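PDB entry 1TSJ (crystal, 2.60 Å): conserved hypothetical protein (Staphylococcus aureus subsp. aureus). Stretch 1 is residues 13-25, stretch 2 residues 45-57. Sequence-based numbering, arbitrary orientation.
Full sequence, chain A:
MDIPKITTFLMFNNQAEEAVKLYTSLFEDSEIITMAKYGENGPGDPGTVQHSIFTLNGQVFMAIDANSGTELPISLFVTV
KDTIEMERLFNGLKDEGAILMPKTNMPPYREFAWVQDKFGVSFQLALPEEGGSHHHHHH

Stretch 1, residues 13-25: NNQAEEAVKLYTS
Stretch 2 45-57: DPGTVQHSIFTLN

A helix laid along a strand at a shallow angle can present side chains to it turn after turn, and this pair from a conserved hypothetical protein of Staphylococcus aureus is a compact example. The helix starts at 16 and runs through 25 and beyond, with Gln15 at its N-cap position, and is held by regular backbone bonds such as Val20 N to Ala16 O (2.8 Å) and Thr24 N to Val20 O (2.9 Å). The strand, taken as 51-56, runs in the same sense; the axes cross at 27° and approach to 8.4 Å. Register is set by CA pairs: Ala16 CA with Val49 CA at 6.2 Å, Thr24 CA with Leu56 CA at 6.3 Å, and, between them, Val20 with Phe54. Together the stretches bury 498 Å².

Phe54 and Val20 cover the most surface. Phe54 (phi/psi -136/165) points toward the helix, and its p rotamer with chi2 of -81° lays one ring face against Val20. Val20, a t rotamer whose CA-CB bond points sideways, places CG2 4.1 Å from the ring centroid and 23° off the normal, a CH-pi contact; Val20 CG2 to Phe54 CE1 is 3.9 Å. A branched methyl suits this place because it reaches the ring without a long, flexible chain. Val20 CG2 also lies 4.1 Å from Ser52 OG, whose polar needs are met elsewhere in the structure. Thr24 OG1 approaches Phe54 CB at 4.2 Å.

One turn before Val20, Ala16 faces Val49, a t rotamer also pointing toward its partner, with Ala16 CB to Val49 CB at 3.7 Å. The small alanine methyl is compatible with the close approach of the two backbones here, and both residues are buried. Near the other end, Leu56 (m, t) starts sideways, but its tip swings inward, bringing Leu56 CD2 to 3.9 Å from Tyr23 CB and 3.8 Å from Tyr23 O. Leucine's length lets a side chain that leaves sideways still reach the helix backbone.

Polar contacts gather at the exposed N-terminal margin. Asp45 to Thr48 forms a type II turn, with Thr48 N bonded to Asp45 O at 3.2 Å. Gly47, at phi/psi 90/-20, is required by the backbone itself, since a CB would jam against the preceding carbonyl oxygen. The turn ends with Thr48 (m), whose OG1 donates to Asn14 OD1 at 3.3 Å, the single direct hydrogen bond between the stretches; Asn14 is also m and points toward its partner. A water adds a bridge, donating to Glu17 OE1 at 3.3 Å and Gly47 O at 2.5 Å. The principle is familiar: apolar packing fills the interior, while one direct hydrogen bond and a water bridge join the more exposed end.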

# COMPACT_ATOMS: atom_id res chain seq x y z
N ASN A 13 5.09 -12.39 4.55
CA ASN A 13 6.29 -13.08 4.13
C ASN A 13 6.10 -13.72 2.79
O ASN A 13 6.63 -13.21 1.73
CB ASN A 13 6.74 -14.09 5.13
CG ASN A 13 7.80 -13.48 6.10
OD1 ASN A 13 7.46 -12.61 7.03
ND2 ASN A 13 9.11 -13.93 5.88
N ASN A 14 5.39 -14.82 2.80
CA ASN A 14 4.79 -15.25 1.55
C ASN A 14 3.54 -15.85 2.00
O ASN A 14 3.34 -17.01 1.89
CB ASN A 14 5.70 -16.21 0.90
CG ASN A 14 7.00 -15.55 0.53
OD1 ASN A 14 7.09 -14.71 -0.40
ND2 ASN A 14 8.01 -15.86 1.30
N GLN A 15 2.73 -14.99 2.61
CA GLN A 15 1.58 -15.46 3.29
C GLN A 15 0.35 -14.60 3.00
O GLN A 15 -0.67 -14.64 3.71
CB GLN A 15 1.87 -15.53 4.79
CG GLN A 15 3.04 -16.42 5.21
CD GLN A 15 2.99 -16.60 6.74
OE1 GLN A 15 2.41 -17.59 7.24
NE2 GLN A 15 3.55 -15.62 7.48
N ALA A 16 0.41 -13.86 1.93
CA ALA A 16 -0.63 -12.90 1.70
C ALA A 16 -1.91 -13.58 1.25
O ALA A 16 -2.94 -13.26 1.72
CB ALA A 16 -0.18 -11.85 0.66
N GLU A 17 -1.83 -14.52 0.33
CA GLU A 17 -3.05 -15.20 -0.12
C GLU A 17 -3.82 -15.90 1.01
O GLU A 17 -5.02 -15.76 1.13
CB GLU A 17 -2.69 -16.11 -1.27
CG GLU A 17 -3.85 -16.76 -1.87
CD GLU A 17 -3.55 -17.46 -3.22
OE1 GLU A 17 -2.58 -18.25 -3.40
OE2 GLU A 17 -4.35 -17.25 -4.14
N GLU A 18 -3.11 -16.56 1.88
CA GLU A 18 -3.69 -17.06 3.11
C GLU A 18 -4.26 -15.98 4.09
O GLU A 18 -5.36 -16.22 4.64
CB GLU A 18 -2.64 -17.90 3.93
CG GLU A 18 -1.35 -18.38 3.17
CD GLU A 18 -0.16 -18.91 4.08
OE1 GLU A 18 1.08 -19.08 3.52
OE2 GLU A 18 -0.46 -19.12 5.37
N ALA A 19 -3.47 -14.92 4.43
CA ALA A 19 -3.89 -13.85 5.29
C ALA A 19 -5.16 -13.26 4.74
O ALA A 19 -6.20 -13.26 5.40
CB ALA A 19 -2.92 -12.78 5.31
N VAL A 20 -5.11 -12.79 3.49
CA VAL A 20 -6.34 -12.31 2.82
C VAL A 20 -7.52 -13.26 2.95
O VAL A 20 -8.61 -12.83 3.25
CB VAL A 20 -6.05 -12.09 1.37
CG1 VAL A 20 -7.24 -11.83 0.61
CG2 VAL A 20 -5.21 -10.91 1.27
N LYS A 21 -7.27 -14.55 2.65
CA LYS A 21 -8.32 -15.63 2.64
C LYS A 21 -8.96 -15.76 3.97
O LYS A 21 -10.19 -15.88 4.09
CB LYS A 21 -7.76 -16.97 2.20
CG LYS A 21 -8.91 -18.05 1.85
CD LYS A 21 -8.59 -19.48 2.47
CE LYS A 21 -8.77 -19.27 4.09
NZ LYS A 21 -8.56 -20.33 5.10
N LEU A 22 -8.11 -15.54 4.95
CA LEU A 22 -8.48 -15.60 6.36
C LEU A 22 -9.33 -14.45 6.79
O LEU A 22 -10.37 -14.61 7.54
CB LEU A 22 -7.21 -15.65 7.27
CG LEU A 22 -7.49 -15.69 8.79
CD1 LEU A 22 -8.26 -16.96 9.01
CD2 LEU A 22 -6.24 -15.62 9.82
N TYR A 23 -8.94 -13.25 6.39
CA TYR A 23 -9.71 -12.13 6.91
C TYR A 23 -11.04 -11.93 6.16
O TYR A 23 -12.08 -11.56 6.68
CB TYR A 23 -8.86 -10.84 6.82
CG TYR A 23 -7.52 -10.89 7.44
CD1 TYR A 23 -6.47 -10.22 6.88
CD2 TYR A 23 -7.29 -11.62 8.61
CE1 TYR A 23 -5.23 -10.32 7.47
CE2 TYR A 23 -6.02 -11.65 9.23
CZ TYR A 23 -5.01 -11.01 8.63
OH TYR A 23 -3.73 -11.04 9.20
N THR A 24 -10.94 -12.09 4.87
CA THR A 24 -12.08 -12.08 3.93
C THR A 24 -13.20 -13.03 4.44
O THR A 24 -14.37 -12.73 4.46
CB THR A 24 -11.45 -12.44 2.44
OG1 THR A 24 -10.98 -11.19 1.75
CG2 THR A 24 -12.53 -12.99 1.57
N SER A 25 -12.79 -14.22 4.88
CA SER A 25 -13.70 -15.33 5.37
C SER A 25 -14.39 -14.97 6.69
O SER A 25 -15.60 -15.07 6.81
CB SER A 25 -12.88 -16.64 5.47
OG SER A 25 -12.36 -16.95 4.18
N ASP A 45 9.32 -13.94 -6.07
CA ASP A 45 8.93 -15.35 -5.70
C ASP A 45 7.57 -15.67 -6.31
O ASP A 45 6.51 -14.99 -6.09
CB ASP A 45 8.74 -15.72 -4.20
CG ASP A 45 10.03 -16.02 -3.46
OD1 ASP A 45 11.12 -15.80 -4.04
OD2 ASP A 45 10.05 -16.48 -2.28
N PRO A 46 7.58 -16.72 -7.10
CA PRO A 46 6.40 -16.96 -7.98
C PRO A 46 5.28 -17.54 -7.22
O PRO A 46 5.51 -18.35 -6.32
CB PRO A 46 6.93 -17.95 -9.04
CG PRO A 46 8.31 -18.47 -8.48
CD PRO A 46 8.74 -17.62 -7.33
N GLY A 47 4.06 -17.15 -7.54
CA GLY A 47 2.93 -17.67 -6.78
C GLY A 47 2.65 -16.76 -5.59
O GLY A 47 1.51 -16.72 -5.07
N THR A 48 3.64 -15.97 -5.21
CA THR A 48 3.40 -14.90 -4.27
C THR A 48 2.55 -13.73 -4.72
O THR A 48 2.46 -13.46 -5.91
CB THR A 48 4.71 -14.37 -3.80
OG1 THR A 48 5.36 -15.44 -3.07
CG2 THR A 48 4.46 -13.28 -2.70
N VAL A 49 1.91 -13.01 -3.78
CA VAL A 49 1.05 -11.88 -4.15
C VAL A 49 1.91 -10.68 -4.47
O VAL A 49 2.84 -10.37 -3.77
CB VAL A 49 0.03 -11.60 -3.06
CG1 VAL A 49 -0.69 -10.40 -3.41
CG2 VAL A 49 -0.91 -12.73 -3.02
N GLN A 50 1.62 -10.05 -5.57
CA GLN A 50 2.28 -8.83 -5.96
C GLN A 50 1.37 -7.73 -5.62
O GLN A 50 1.76 -6.66 -5.24
CB GLN A 50 2.42 -8.79 -7.47
CG GLN A 50 3.03 -7.51 -8.14
CD GLN A 50 3.19 -7.78 -9.71
OE1 GLN A 50 4.13 -7.19 -10.39
NE2 GLN A 50 2.34 -8.72 -10.28
N HIS A 51 0.10 -7.97 -5.82
CA HIS A 51 -0.79 -6.90 -5.59
C HIS A 51 -2.13 -7.55 -5.22
O HIS A 51 -2.61 -8.35 -6.00
CB HIS A 51 -0.85 -6.00 -6.87
CG HIS A 51 -1.82 -4.81 -6.77
ND1 HIS A 51 -2.85 -4.59 -7.70
CD2 HIS A 51 -1.90 -3.77 -5.85
CE1 HIS A 51 -3.50 -3.48 -7.36
NE2 HIS A 51 -2.94 -2.95 -6.26
N SER A 52 -2.72 -7.19 -4.05
CA SER A 52 -4.11 -7.55 -3.66
C SER A 52 -4.82 -6.32 -3.15
O SER A 52 -4.31 -5.55 -2.44
CB SER A 52 -4.14 -8.64 -2.53
OG SER A 52 -5.38 -9.41 -2.52
N ILE A 53 -6.07 -6.21 -3.53
CA ILE A 53 -6.97 -5.26 -2.97
C ILE A 53 -8.20 -6.05 -2.54
O ILE A 53 -8.84 -6.70 -3.34
CB ILE A 53 -7.38 -4.27 -4.02
CG1 ILE A 53 -6.19 -3.46 -4.43
CG2 ILE A 53 -8.43 -3.37 -3.51
CD1 ILE A 53 -6.52 -2.57 -5.49
N PHE A 54 -8.54 -5.92 -1.27
CA PHE A 54 -9.65 -6.64 -0.74
C PHE A 54 -10.48 -5.71 0.13
O PHE A 54 -10.08 -4.64 0.51
CB PHE A 54 -9.12 -7.90 -0.07
CG PHE A 54 -8.13 -7.68 1.04
CD1 PHE A 54 -6.84 -7.43 0.83
CD2 PHE A 54 -8.52 -7.75 2.38
CE1 PHE A 54 -5.96 -7.19 1.99
CE2 PHE A 54 -7.70 -7.58 3.39
CZ PHE A 54 -6.45 -7.30 3.23
N THR A 55 -11.65 -6.16 0.43
CA THR A 55 -12.60 -5.50 1.33
C THR A 55 -12.74 -6.25 2.66
O THR A 55 -12.57 -7.44 2.70
CB THR A 55 -13.91 -5.51 0.58
OG1 THR A 55 -13.80 -4.58 -0.50
CG2 THR A 55 -14.90 -4.87 1.29
N LEU A 56 -13.00 -5.52 3.77
CA LEU A 56 -13.38 -6.07 5.06
C LEU A 56 -14.40 -5.07 5.54
O LEU A 56 -14.00 -3.92 5.81
CB LEU A 56 -12.26 -6.05 6.10
CG LEU A 56 -10.99 -6.81 5.78
CD1 LEU A 56 -9.89 -6.90 6.94
CD2 LEU A 56 -11.31 -8.11 5.41
N ASN A 57 -15.64 -5.50 5.71
CA ASN A 57 -16.75 -4.63 6.04
C ASN A 57 -16.89 -3.52 5.13
O ASN A 57 -17.10 -2.46 5.51
CB ASN A 57 -16.61 -4.15 7.47
CG ASN A 57 -16.77 -5.32 8.44
OD1 ASN A 57 -17.95 -5.62 8.81
ND2 ASN A 57 -15.69 -6.13 8.67
O HOH W 1 0.27 -16.68 -2.85